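Local coordinates for CRISPR-associated protein, Cse1 family (PDB 4H3T) that probably serves as the large subunit of a type I-E CRISPR Cascade complex, which recognises foreign DNA guided by a CRISPR RNA, at residues Pro110-Val114 and Leu164-His168; Val125-Leu131 and Val278-Ile283; Leu215-Pro220 and Val345-Val349; Ile357-Leu363 and Asp382-Leu388. The protein carries 1 engineered substitution. All blocks are in the same frame, centred on the assembly; numbering follows the deposited sequence. Where two conformers were deposited one is given.

Interaction 1 of 4, residues Pro110-Val114 and Leu164-His168; sequences PFFQV and LVERH
His168 NE2 donates to the backbone carbonyl Phe112 O at 2.9 Å with an N-H...O angle of 159°, joining a helix side chain to a type II beta turn from Pro110 to Gln113. The oxygen lies at the imidazole edge, near the ring plane. Because His168 ND1 is paired with Arg263 N, both ring nitrogens are used and the rotation of the ring is fixed. The closest packing gathers around Leu164. Its CG stands anti to the backbone N (chi1 174°), and the fork of the side chain meets the turn: CD2 comes to 3.3 Å from Phe111 O, and CD1 to 3.6 Å from Phe112 O. Phe112 CB lies 3.8 Å from Leu164 CD2, while the Phe112 ring meets His168 obliquely, its CD2 3.7 Å from His168 CD2. Packing is looser at Val165, where CG2 touches the edge of the Phe111 ring at CE2, 4.1 Å away. None of the touching residues is solvent-exposed, but on one side of the turn Phe112 N and Gln113 O bind a glycerol, probably from the crystallisation liquor. Gln113 NE2 bonds to Phe111 O within the turn and to Leu104 O outside it, tying the turn to the chain before it. Val165 packs on Leu56 and Leu59 of helix 52-68, while Leu164 and His168 lie against Ile265 of strand 263-272, which also pairs with Val114 through the backbone.

Interaction 2 of 4, residues Val125-Leu131 and Val278-Ile283; sequences VKTANSL and VPRVLI
Lys126 and Val281 form an antiparallel hydrogen-bonded beta bridge, joining the short strand 126-127 to strand 275-289. The evidence is reciprocal: Lys126 N reaches Val281 O at 2.8 Å, and Val281 N reaches Lys126 O at the same length, both nearly straight in line with the carbonyls. Two residues on, Ala128 N bonds to Pro279 O, but approaches from 55° above the carbonyl plane, as the chain turns from strand into a 3-10 segment. Val125 CG1 packs on Val281 O and, obliquely, beside the guanidinium of Arg280. Ser130 belongs to the same layer and also steadies the turn: its OG sits between the backbone N and the carbonyl carbon (chi1 69°). There it donates to Thr127 O at 2.9 Å, an oxygen also held by Ser130 N, and rests 3.3 Å from Val281 CG1. An alanine here would keep the backbone bond but would probably leave Thr127 O with one grip fewer and open a small gap beside Val281. Further out, Thr127 OG1 bonds to Thr151 O, and strand 263-272 pairs with Arg280 and Leu282 through Phe268 and Arg266. At the far end of the contact, Leu131 CD1 meets Ile283 CD1 at 3.9 Å.

Interaction 3 of 4, residues Leu215-Pro220 and Val345-Val349; sequences LLNLVP and VLSFV
Leu216 O, a backbone carbonyl in the last turn of helix 210-217, is met across this contact by carbon alone: it lies in the plane of the Phe348 ring, 3.5 Å from the edge atom CD2, with Val345 CG2 at 3.6 Å and Val349 CG2 at 3.8 Å. The two segments therefore join by packing, and Phe348 carries most of it. Its CG is anti to the backbone N (chi1 174°), which carries the ring off helix 344-350 and into the bend that follows helix 210-217. One face of the ring receives Val219, whose CA sits 4.3 Å above the plane over the ring centre, and Val219 CG2 continues down to Phe348 CB at 4.0 Å. Pro220 arrives at about a right angle, its CD 3.4 Å from Phe348 CE1. An inverse gamma turn centred on Leu218 bends the backbone between the helix and Val219, so Leu216 and Val219 both reach the same ring. Asn217 OD1 touches Val345 CG2 at 3.7 Å, but its polar partner is His300 NE2, while ND2 binds Thr213 O and Pro205 O. All nine touching residues are buried. Around them, Trp77 of helix 74-82 and Tyr223 meet Phe348 edge-to-face, Leu218 packs on helix 52-68, and Pro205 of strand 202-206 touches Leu216, Val345 and Val349.

Interaction 4 of 4, residues Ile357-Leu363 and Asp382-Leu388; sequences IALVSLL and DRLDTPL
Leu388 CD1 lies 4.1 Å from both Ile357 CG2 and Val360 CG1, forming an apolar centre at the open end of the beta hairpin of strands 359-370 and 375-387. On the same sheet face as Val360, Leu362 crosses Thr386 at about a right angle, with CD1 3.6 Å from OG1. The antiparallel register is fixed by paired bonds between Val360 and Thr386 and between Leu362 and Leu384, extended by Leu388 N to Ala358 O; Thr386 N to Val360 O is nearly straight, at 172°. Thr386 OG1 also donates to Leu384 O at 3.1 Å, from the face of that carbonyl opposite to Leu362 N. A valine in place of Thr386 would probably leave Leu384 O without its second donor, held on the Leu362 N face alone. The other face, with Ser361 and Asp385, is more polar: Ser361 CB packs 3.4 Å from Asp385 OD1. Beyond it, in one of two conformers and so less certainly, Arg383 sets a guanidinium face against Leu363 CD1 and makes a salt bridge to Glu53. Helix 445-473 packs on Leu359, Leu384 and Asp385, helix 344-350 meets Leu362 and Leu388, and strand 202-206 flanks strand 359-370 on the side away from strand 375-387.

From the N terminus, 110-114 comes first, and helix 157-170 closes its loop in interaction 1. Interaction 2 opens inside that loop at 125-131 and closes only at strand 275-289, so the two cross; they also touch, Arg167 NH2 lying 2.8 Å from Ser130 O, probably hydrogen-bonded. Interaction 3 starts at 215-220, before interaction 2 has closed, and ends on helix 344-350: these cross too, with centres about 37 Å apart. Interaction 4, a local hairpin in series, packs against interaction 3, with Leu346 CD2 3.6 Å from Leu362 CD2. Interactions 1 and 2 thus tie the chain after helix 88-98 to helix 157-170 and strand 275-289; interactions 3 and 4 join helices 210-217 and 344-350 to the hairpin.

Interaction 1 of 4, residues Pro110-Val114 and Leu164-His168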
loop_
_atom_site.group_PDB
_atom_site.type_symbol
_atom_site.label_atom_id
_atom_site.label_comp_id
_atom_site.label_asym_id
_atom_site.label_seq_id
_atom_site.Cartn_x
_atom_site.Cartn_y
_atom_site.Cartn_z
ATOM N N PRO A 110 5.728 -0.831 -28.750
ATOM C CA PRO A 110 6.372 -1.382 -27.549
ATOM C C PRO A 110 5.480 -1.164 -26.323
ATOM O O PRO A 110 4.989 -0.059 -26.061
ATOM C CB PRO A 110 7.697 -0.682 -27.488
ATOM C CG PRO A 110 7.520 0.568 -28.262
ATOM C CD PRO A 110 6.513 0.259 -29.336
ATOM N N PHE A 111 5.283 -2.254 -25.561
ATOM C CA PHE A 111 4.402 -2.248 -24.398
ATOM C C PHE A 111 4.813 -1.188 -23.370
ATOM O O PHE A 111 5.961 -1.174 -22.939
ATOM C CB PHE A 111 4.408 -3.627 -23.731
ATOM C CG PHE A 111 3.514 -3.713 -22.509
ATOM C CD1 PHE A 111 2.165 -3.933 -22.643
ATOM C CD2 PHE A 111 4.040 -3.583 -21.229
ATOM C CE1 PHE A 111 1.340 -4.002 -21.522
ATOM C CE2 PHE A 111 3.215 -3.706 -20.105
ATOM C CZ PHE A 111 1.872 -3.919 -20.268
ATOM N N PHE A 112 3.877 -0.304 -22.995
ATOM C CA PHE A 112 4.048 0.763 -22.013
ATOM C C PHE A 112 5.185 1.712 -22.379
ATOM O O PHE A 112 5.768 2.422 -21.507
ATOM C CB PHE A 112 4.217 0.155 -20.598
ATOM C CG PHE A 112 2.951 -0.120 -19.824
ATOM C CD1 PHE A 112 1.756 -0.421 -20.477
ATOM C CD2 PHE A 112 2.925 0.004 -18.440
ATOM C CE1 PHE A 112 0.570 -0.586 -19.746
ATOM C CE2 PHE A 112 1.756 -0.219 -17.723
ATOM C CZ PHE A 112 0.607 -0.602 -18.373
ATOM N N GLN A 113 5.491 1.791 -23.722
ATOM C CA GLN A 113 6.581 2.614 -24.213
ATOM C C GLN A 113 6.151 3.465 -25.371
ATOM O O GLN A 113 5.075 3.258 -25.950
ATOM C CB GLN A 113 7.763 1.719 -24.615
ATOM C CG GLN A 113 8.433 1.006 -23.447
ATOM C CD GLN A 113 9.232 -0.124 -23.968
ATOM O OE1 GLN A 113 10.306 0.074 -24.546
ATOM N NE2 GLN A 113 8.634 -1.291 -24.024
ATOM N N VAL A 114 7.049 4.384 -25.751
ATOM C CA VAL A 114 6.942 5.265 -26.934
ATOM C C VAL A 114 8.044 4.832 -27.876
ATOM O O VAL A 114 9.224 5.015 -27.572
ATOM C CB VAL A 114 7.060 6.747 -26.559
ATOM C CG1 VAL A 114 6.977 7.609 -27.826
ATOM C CG2 VAL A 114 5.985 7.124 -25.533
ATOM N N LEU A 164 9.159 -1.286 -15.564
ATOM C CA LEU A 164 8.450 -0.399 -16.469
ATOM C C LEU A 164 7.017 -0.140 -15.965
ATOM O O LEU A 164 6.598 0.994 -15.896
ATOM C CB LEU A 164 8.444 -1.025 -17.858
ATOM C CG LEU A 164 7.666 -0.385 -18.955
ATOM C CD1 LEU A 164 8.177 1.028 -19.223
ATOM C CD2 LEU A 164 7.772 -1.229 -20.216
ATOM N N VAL A 165 6.319 -1.212 -15.536
ATOM C CA VAL A 165 5.001 -1.157 -14.990
ATOM C C VAL A 165 5.035 -0.369 -13.699
ATOM O O VAL A 165 4.229 0.532 -13.491
ATOM C CB VAL A 165 4.409 -2.566 -14.796
ATOM C CG1 VAL A 165 3.036 -2.466 -14.084
ATOM C CG2 VAL A 165 4.230 -3.257 -16.156
ATOM N N GLU A 166 6.045 -0.600 -12.891
ATOM C CA GLU A 166 6.168 0.114 -11.638
ATOM C C GLU A 166 6.460 1.584 -11.843
ATOM O O GLU A 166 5.924 2.409 -11.092
ATOM C CB GLU A 166 7.272 -0.553 -10.768
ATOM C CG GLU A 166 7.407 -0.037 -9.325
ATOM C CD GLU A 166 8.377 1.105 -9.073
ATOM O OE1 GLU A 166 8.840 1.708 -10.064
ATOM O OE2 GLU A 166 8.610 1.454 -7.888
ATOM N N ARG A 167 7.324 1.944 -12.814
ATOM C CA ARG A 167 7.759 3.330 -12.934
ATOM C C ARG A 167 6.645 4.258 -13.397
ATOM O O ARG A 167 6.651 5.415 -13.027
ATOM C CB ARG A 167 8.983 3.427 -13.853
ATOM C CG ARG A 167 9.629 4.780 -13.837
ATOM C CD ARG A 167 9.973 5.310 -12.461
ATOM N NE ARG A 167 11.099 6.220 -12.573
ATOM C CZ ARG A 167 12.369 5.877 -12.502
ATOM N NH1 ARG A 167 13.324 6.783 -12.724
ATOM N NH2 ARG A 167 12.711 4.619 -12.253
ATOM N N HIS A 168 5.725 3.787 -14.220
ATOM C CA HIS A 168 4.599 4.625 -14.629
ATOM C C HIS A 168 3.711 5.037 -13.460
ATOM O O HIS A 168 3.099 6.121 -13.490
ATOM C CB HIS A 168 3.723 3.903 -15.622
ATOM C CG HIS A 168 4.188 3.974 -17.026
ATOM N ND1 HIS A 168 4.091 5.131 -17.742
ATOM C CD2 HIS A 168 4.840 3.042 -17.771
ATOM C CE1 HIS A 168 4.567 4.842 -18.948
ATOM N NE2 HIS A 168 5.069 3.605 -18.991
#

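Interaction 2 of 4, residues Val125-Leu131 and Val278-Ile283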
loop_
_atom_site.group_PDB
_atom_site.type_symbol
_atom_site.label_atom_id
_atom_site.label_comp_id
_atom_site.label_asym_id
_atom_site.label_seq_id
_atom_site.Cartn_x
_atom_site.Cartn_y
_atom_site.Cartn_z
ATOM N N VAL A 125 19.409 9.815 -22.272
ATOM C CA VAL A 125 19.375 8.350 -22.129
ATOM C C VAL A 125 20.273 7.950 -20.962
ATOM O O VAL A 125 21.399 8.440 -20.868
ATOM C CB VAL A 125 19.793 7.622 -23.441
ATOM C CG1 VAL A 125 19.763 6.092 -23.257
ATOM C CG2 VAL A 125 18.856 7.994 -24.580
ATOM N N LYS A 126 19.775 7.060 -20.083
ATOM C CA LYS A 126 20.497 6.597 -18.896
ATOM C C LYS A 126 20.672 5.105 -18.942
ATOM O O LYS A 126 20.003 4.417 -19.720
ATOM C CB LYS A 126 19.699 6.977 -17.617
ATOM C CG LYS A 126 19.381 8.478 -17.466
ATOM C CD LYS A 126 20.618 9.365 -17.584
ATOM C CE LYS A 126 20.288 10.849 -17.489
ATOM N NZ LYS A 126 21.416 11.654 -17.984
ATOM N N THR A 127 21.536 4.588 -18.088
ATOM C CA THR A 127 21.722 3.135 -17.980
ATOM C C THR A 127 20.431 2.609 -17.377
ATOM O O THR A 127 19.713 3.312 -16.636
ATOM C CB THR A 127 22.974 2.740 -17.188
ATOM O OG1 THR A 127 22.834 3.205 -15.864
ATOM C CG2 THR A 127 24.253 3.259 -17.833
ATOM N N ALA A 128 20.107 1.367 -17.713
ATOM C CA ALA A 128 18.878 0.761 -17.275
ATOM C C ALA A 128 18.719 0.597 -15.756
ATOM O O ALA A 128 17.587 0.502 -15.272
ATOM C CB ALA A 128 18.707 -0.549 -17.958
ATOM N N ASN A 129 19.787 0.698 -14.994
ATOM C CA ASN A 129 19.693 0.662 -13.535
ATOM C C ASN A 129 18.818 1.841 -13.006
ATOM O O ASN A 129 18.179 1.678 -11.981
ATOM C CB ASN A 129 21.117 0.699 -12.943
ATOM C CG ASN A 129 21.099 0.533 -11.474
ATOM O OD1 ASN A 129 21.436 1.465 -10.733
ATOM N ND2 ASN A 129 20.708 -0.669 -11.040
ATOM N N SER A 130 18.706 2.971 -13.749
ATOM C CA SER A 130 17.813 4.101 -13.361
ATOM C C SER A 130 16.299 3.680 -13.308
ATOM O O SER A 130 15.477 4.376 -12.697
ATOM C CB SER A 130 17.996 5.264 -14.334
ATOM O OG SER A 130 17.478 4.897 -15.598
ATOM N N LEU A 131 15.910 2.573 -13.984
ATOM C CA LEU A 131 14.516 2.081 -13.947
ATOM C C LEU A 131 14.261 1.277 -12.664
ATOM O O LEU A 131 13.132 1.074 -12.260
ATOM C CB LEU A 131 14.336 1.182 -15.208
ATOM C CG LEU A 131 13.017 0.840 -15.758
ATOM C CD1 LEU A 131 12.115 2.031 -15.996
ATOM C CD2 LEU A 131 13.220 0.033 -17.006
ATOM N N VAL A 278 18.615 -5.385 -21.558
ATOM C CA VAL A 278 18.259 -3.960 -21.632
ATOM C C VAL A 278 19.316 -3.155 -20.870
ATOM O O VAL A 278 19.194 -3.028 -19.688
ATOM C CB VAL A 278 16.829 -3.665 -21.089
ATOM C CG1 VAL A 278 16.464 -2.201 -21.279
ATOM C CG2 VAL A 278 15.772 -4.559 -21.735
ATOM N N PRO A 279 20.314 -2.583 -21.537
ATOM C CA PRO A 279 21.349 -1.805 -20.806
ATOM C C PRO A 279 21.003 -0.309 -20.634
ATOM O O PRO A 279 21.635 0.384 -19.839
ATOM C CB PRO A 279 22.580 -1.959 -21.691
ATOM C CG PRO A 279 22.064 -2.175 -23.022
ATOM C CD PRO A 279 20.707 -2.807 -22.938
ATOM N N ARG A 280 20.077 0.237 -21.448
ATOM C CA ARG A 280 19.786 1.663 -21.434
ATOM C C ARG A 280 18.284 1.920 -21.499
ATOM O O ARG A 280 17.531 1.096 -22.028
ATOM C CB ARG A 280 20.493 2.367 -22.624
ATOM C CG ARG A 280 22.032 2.327 -22.604
ATOM C CD ARG A 280 22.615 3.062 -23.843
ATOM N NE ARG A 280 22.031 2.539 -25.096
ATOM C CZ ARG A 280 21.562 3.242 -26.133
ATOM N NH1 ARG A 280 21.652 4.567 -26.147
ATOM N NH2 ARG A 280 21.021 2.619 -27.181
ATOM N N VAL A 281 17.874 3.121 -21.028
ATOM C CA VAL A 281 16.475 3.524 -20.953
ATOM C C VAL A 281 16.383 5.072 -21.034
ATOM O O VAL A 281 17.311 5.777 -20.614
ATOM C CB VAL A 281 15.776 2.988 -19.653
ATOM C CG1 VAL A 281 16.348 3.648 -18.395
ATOM C CG2 VAL A 281 14.273 3.215 -19.718
ATOM N N LEU A 282 15.253 5.564 -21.523
ATOM C CA LEU A 282 14.911 6.991 -21.537
ATOM C C LEU A 282 13.600 7.125 -20.750
ATOM O O LEU A 282 12.627 6.426 -21.046
ATOM C CB LEU A 282 14.799 7.523 -22.969
ATOM C CG LEU A 282 14.365 9.004 -23.157
ATOM C CD1 LEU A 282 15.223 9.986 -22.382
ATOM C CD2 LEU A 282 14.420 9.388 -24.606
ATOM N N ILE A 283 13.582 7.971 -19.719
ATOM C CA ILE A 283 12.411 8.125 -18.824
ATOM C C ILE A 283 12.081 9.590 -18.728
ATOM O O ILE A 283 12.892 10.352 -18.216
ATOM C CB ILE A 283 12.673 7.554 -17.413
ATOM C CG1 ILE A 283 13.151 6.112 -17.475
ATOM C CG2 ILE A 283 11.454 7.654 -16.532
ATOM C CD1 ILE A 283 13.607 5.602 -16.097
#

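Interaction 3 of 4, residues Leu215-Pro220 and Val345-Val349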
loop_
_atom_site.group_PDB
_atom_site.type_symbol
_atom_site.label_atom_id
_atom_site.label_comp_id
_atom_site.label_asym_id
_atom_site.label_seq_id
_atom_site.Cartn_x
_atom_site.Cartn_y
_atom_site.Cartn_z
ATOM N N LEU A 215 -10.794 -11.711 -7.696
ATOM C CA LEU A 215 -12.250 -11.546 -7.530
ATOM C C LEU A 215 -12.635 -10.609 -6.365
ATOM O O LEU A 215 -13.583 -9.824 -6.531
ATOM C CB LEU A 215 -12.919 -12.890 -7.379
ATOM C CG LEU A 215 -12.839 -13.790 -8.668
ATOM C CD1 LEU A 215 -13.500 -15.097 -8.435
ATOM C CD2 LEU A 215 -13.500 -13.131 -9.866
ATOM N N LEU A 216 -11.916 -10.631 -5.239
ATOM C CA LEU A 216 -12.156 -9.680 -4.122
ATOM C C LEU A 216 -11.950 -8.250 -4.572
ATOM O O LEU A 216 -12.529 -7.352 -3.955
ATOM C CB LEU A 216 -11.226 -9.985 -2.931
ATOM C CG LEU A 216 -11.555 -11.356 -2.270
ATOM C CD1 LEU A 216 -10.428 -11.819 -1.318
ATOM C CD2 LEU A 216 -12.860 -11.286 -1.513
ATOM N N ASN A 217 -11.087 -8.021 -5.603
ATOM C CA ASN A 217 -10.762 -6.690 -6.112
ATOM C C ASN A 217 -11.564 -6.288 -7.354
ATOM O O ASN A 217 -11.505 -5.099 -7.748
ATOM C CB ASN A 217 -9.262 -6.589 -6.418
ATOM C CG ASN A 217 -8.447 -6.421 -5.196
ATOM O OD1 ASN A 217 -8.309 -5.317 -4.744
ATOM N ND2 ASN A 217 -7.976 -7.501 -4.587
ATOM N N LEU A 218 -12.262 -7.241 -7.973
ATOM C CA LEU A 218 -13.055 -6.994 -9.170
ATOM C C LEU A 218 -14.427 -6.538 -8.761
ATOM O O LEU A 218 -15.419 -7.190 -8.983
ATOM C CB LEU A 218 -13.098 -8.195 -10.094
ATOM C CG LEU A 218 -11.786 -8.457 -10.848
ATOM C CD1 LEU A 218 -11.801 -9.899 -11.362
ATOM C CD2 LEU A 218 -11.562 -7.443 -11.929
ATOM N N VAL A 219 -14.473 -5.304 -8.276
ATOM C CA VAL A 219 -15.716 -4.702 -7.879
ATOM C C VAL A 219 -16.643 -4.604 -9.144
ATOM O O VAL A 219 -16.224 -4.012 -10.181
ATOM C CB VAL A 219 -15.498 -3.295 -7.252
ATOM C CG1 VAL A 219 -16.829 -2.712 -6.782
ATOM C CG2 VAL A 219 -14.461 -3.316 -6.116
ATOM N N PRO A 220 -17.887 -5.088 -9.067
ATOM C CA PRO A 220 -18.757 -4.979 -10.238
ATOM C C PRO A 220 -19.059 -3.518 -10.603
ATOM O O PRO A 220 -19.140 -2.655 -9.714
ATOM C CB PRO A 220 -20.002 -5.755 -9.812
ATOM C CG PRO A 220 -19.479 -6.798 -8.923
ATOM C CD PRO A 220 -18.492 -5.984 -8.075
ATOM N N VAL A 345 -13.028 -0.715 -2.259
ATOM C CA VAL A 345 -12.819 -2.189 -2.258
ATOM C C VAL A 345 -13.212 -2.788 -0.902
ATOM O O VAL A 345 -13.744 -3.909 -0.841
ATOM C CB VAL A 345 -11.374 -2.593 -2.688
ATOM C CG1 VAL A 345 -10.319 -2.324 -1.629
ATOM C CG2 VAL A 345 -11.364 -4.050 -3.088
ATOM N N LEU A 346 -13.001 -2.021 0.192
ATOM C CA LEU A 346 -13.381 -2.512 1.498
ATOM C C LEU A 346 -14.911 -2.518 1.675
ATOM O O LEU A 346 -15.446 -3.430 2.315
ATOM C CB LEU A 346 -12.677 -1.673 2.573
ATOM C CG LEU A 346 -11.115 -1.787 2.564
ATOM C CD1 LEU A 346 -10.549 -0.993 3.759
ATOM C CD2 LEU A 346 -10.649 -3.196 2.605
ATOM N N SER A 347 -15.599 -1.507 1.140
ATOM C CA SER A 347 -17.074 -1.450 1.139
ATOM C C SER A 347 -17.606 -2.588 0.300
ATOM O O SER A 347 -18.565 -3.204 0.677
ATOM C CB SER A 347 -17.550 -0.136 0.548
ATOM O OG SER A 347 -17.099 1.002 1.250
ATOM N N PHE A 348 -16.919 -2.944 -0.816
ATOM C CA PHE A 348 -17.378 -4.094 -1.572
ATOM C C PHE A 348 -17.235 -5.395 -0.740
ATOM O O PHE A 348 -18.188 -6.155 -0.599
ATOM C CB PHE A 348 -16.583 -4.223 -2.880
ATOM C CG PHE A 348 -16.927 -5.468 -3.626
ATOM C CD1 PHE A 348 -18.236 -5.715 -4.028
ATOM C CD2 PHE A 348 -15.950 -6.409 -3.933
ATOM C CE1 PHE A 348 -18.557 -6.855 -4.753
ATOM C CE2 PHE A 348 -16.284 -7.590 -4.599
ATOM C CZ PHE A 348 -17.589 -7.798 -5.018
ATOM N N VAL A 349 -16.023 -5.635 -0.190
ATOM C CA VAL A 349 -15.710 -6.866 0.567
ATOM C C VAL A 349 -16.647 -7.006 1.830
ATOM O O VAL A 349 -16.945 -8.121 2.263
ATOM C CB VAL A 349 -14.194 -6.941 0.967
ATOM C CG1 VAL A 349 -13.914 -8.106 1.933
ATOM C CG2 VAL A 349 -13.348 -7.127 -0.269
#

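Interaction 4 of 4, residues Ile357-Leu363 and Asp382-Leu388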
loop_
_atom_site.group_PDB
_atom_site.type_symbol
_atom_site.label_atom_id
_atom_site.label_comp_id
_atom_site.label_asym_id
_atom_site.label_seq_id
_atom_site.Cartn_x
_atom_site.Cartn_y
_atom_site.Cartn_z
ATOM N N ILE A 357 -16.524 -16.167 3.237
ATOM C CA ILE A 357 -15.253 -15.483 3.492
ATOM C C ILE A 357 -15.292 -14.923 4.900
ATOM O O ILE A 357 -16.140 -14.108 5.189
ATOM C CB ILE A 357 -14.998 -14.348 2.450
ATOM C CG1 ILE A 357 -15.119 -14.840 0.984
ATOM C CG2 ILE A 357 -13.626 -13.737 2.640
ATOM C CD1 ILE A 357 -15.681 -13.746 0.071
ATOM N N ALA A 358 -14.379 -15.337 5.761
ATOM C CA ALA A 358 -14.317 -14.834 7.124
ATOM C C ALA A 358 -13.223 -13.768 7.306
ATOM O O ALA A 358 -13.415 -12.802 8.084
ATOM C CB ALA A 358 -14.068 -15.996 8.068
ATOM N N LEU A 359 -12.067 -13.943 6.615
ATOM C CA LEU A 359 -10.919 -13.068 6.702
ATOM C C LEU A 359 -10.336 -12.773 5.353
ATOM O O LEU A 359 -10.485 -13.551 4.409
ATOM C CB LEU A 359 -9.777 -13.693 7.524
ATOM C CG LEU A 359 -10.120 -14.136 8.948
ATOM C CD1 LEU A 359 -9.642 -15.543 9.177
ATOM C CD2 LEU A 359 -9.469 -13.203 9.958
ATOM N N VAL A 360 -9.695 -11.626 5.284
ATOM C CA VAL A 360 -8.881 -11.188 4.126
ATOM C C VAL A 360 -7.633 -10.635 4.684
ATOM O O VAL A 360 -7.631 -10.087 5.796
ATOM C CB VAL A 360 -9.558 -10.192 3.171
ATOM C CG1 VAL A 360 -10.696 -10.862 2.406
ATOM C CG2 VAL A 360 -10.023 -8.935 3.898
ATOM N N SER A 361 -6.584 -10.679 3.896
ATOM C CA SER A 361 -5.340 -10.065 4.277
ATOM C C SER A 361 -5.256 -8.711 3.529
ATOM O O SER A 361 -5.201 -8.689 2.284
ATOM C CB SER A 361 -4.212 -11.011 3.907
ATOM O OG SER A 361 -2.974 -10.347 4.056
ATOM N N LEU A 362 -5.237 -7.598 4.273
ATOM C CA LEU A 362 -5.228 -6.292 3.648
ATOM C C LEU A 362 -3.810 -5.870 3.386
ATOM O O LEU A 362 -3.043 -5.748 4.316
ATOM C CB LEU A 362 -5.928 -5.248 4.540
ATOM C CG LEU A 362 -7.379 -5.480 4.824
ATOM C CD1 LEU A 362 -7.900 -4.379 5.663
ATOM C CD2 LEU A 362 -8.220 -5.636 3.491
ATOM N N LEU A 363 -3.473 -5.650 2.133
ATOM C CA LEU A 363 -2.161 -5.164 1.725
ATOM C C LEU A 363 -2.237 -3.672 1.746
ATOM O O LEU A 363 -3.081 -3.123 1.072
ATOM C CB LEU A 363 -1.831 -5.668 0.323
ATOM C CG LEU A 363 -0.572 -5.084 -0.382
ATOM C CD1 LEU A 363 0.696 -5.290 0.424
ATOM C CD2 LEU A 363 -0.434 -5.686 -1.729
ATOM N N ASP A 382 2.718 -3.193 4.310
ATOM C CA ASP A 382 2.291 -4.137 5.357
ATOM C C ASP A 382 1.116 -4.913 4.923
ATOM O O ASP A 382 0.494 -4.577 3.918
ATOM C CB ASP A 382 1.950 -3.349 6.658
ATOM C CG ASP A 382 2.245 -4.047 8.006
ATOM O OD1 ASP A 382 2.275 -5.324 8.045
ATOM O OD2 ASP A 382 2.487 -3.315 9.026
ATOM N N ARG A 383 0.850 -5.962 5.684
ATOM C CA ARG A 383 -0.226 -6.887 5.533
ATOM C C ARG A 383 -0.905 -7.067 6.880
ATOM O O ARG A 383 -0.218 -7.186 7.905
ATOM C CB ARG A 383 0.333 -8.216 4.998
ATOM C CG ARG A 383 1.349 -7.993 3.882
ATOM C CD ARG A 383 1.720 -9.257 3.136
ATOM N NE ARG A 383 0.862 -9.445 1.983
ATOM C CZ ARG A 383 1.160 -9.171 0.718
ATOM N NH1 ARG A 383 0.273 -9.400 -0.236
ATOM N NH2 ARG A 383 2.361 -8.683 0.392
ATOM N N LEU A 384 -2.246 -6.982 6.897
ATOM C CA LEU A 384 -2.994 -7.161 8.109
ATOM C C LEU A 384 -4.119 -8.160 7.872
ATOM O O LEU A 384 -5.024 -7.879 7.102
ATOM C CB LEU A 384 -3.536 -5.807 8.583
ATOM C CG LEU A 384 -4.238 -5.824 9.957
ATOM C CD1 LEU A 384 -3.276 -6.248 11.122
ATOM C CD2 LEU A 384 -4.890 -4.503 10.244
ATOM N N ASP A 385 -4.113 -9.272 8.596
ATOM C CA ASP A 385 -5.213 -10.257 8.560
ATOM C C ASP A 385 -6.450 -9.694 9.291
ATOM O O ASP A 385 -6.418 -9.403 10.506
ATOM C CB ASP A 385 -4.762 -11.605 9.153
ATOM C CG ASP A 385 -3.805 -12.419 8.256
ATOM O OD1 ASP A 385 -3.914 -12.316 7.010
ATOM O OD2 ASP A 385 -3.019 -13.241 8.802
ATOM N N THR A 386 -7.480 -9.380 8.507
ATOM C CA THR A 386 -8.639 -8.661 8.965
ATOM C C THR A 386 -9.982 -9.432 8.748
ATOM O O THR A 386 -10.377 -9.697 7.589
ATOM C CB THR A 386 -8.704 -7.258 8.268
ATOM O OG1 THR A 386 -7.443 -6.576 8.441
ATOM C CG2 THR A 386 -9.791 -6.370 8.887
ATOM N N PRO A 387 -10.738 -9.638 9.846
ATOM C CA PRO A 387 -12.063 -10.256 9.720
ATOM C C PRO A 387 -13.032 -9.377 8.988
ATOM O O PRO A 387 -13.038 -8.129 9.182
ATOM C CB PRO A 387 -12.541 -10.384 11.182
ATOM C CG PRO A 387 -11.354 -10.275 11.987
ATOM C CD PRO A 387 -10.405 -9.412 11.272
ATOM N N LEU A 388 -13.876 -9.999 8.162
ATOM C CA LEU A 388 -14.930 -9.233 7.517
ATOM C C LEU A 388 -15.859 -8.652 8.584
ATOM O O LEU A 388 -16.403 -7.574 8.398
ATOM C CB LEU A 388 -15.735 -10.084 6.509
ATOM C CG LEU A 388 -15.238 -9.980 5.105
ATOM C CD1 LEU A 388 -13.813 -10.437 5.020
ATOM C CD2 LEU A 388 -16.171 -10.745 4.126
#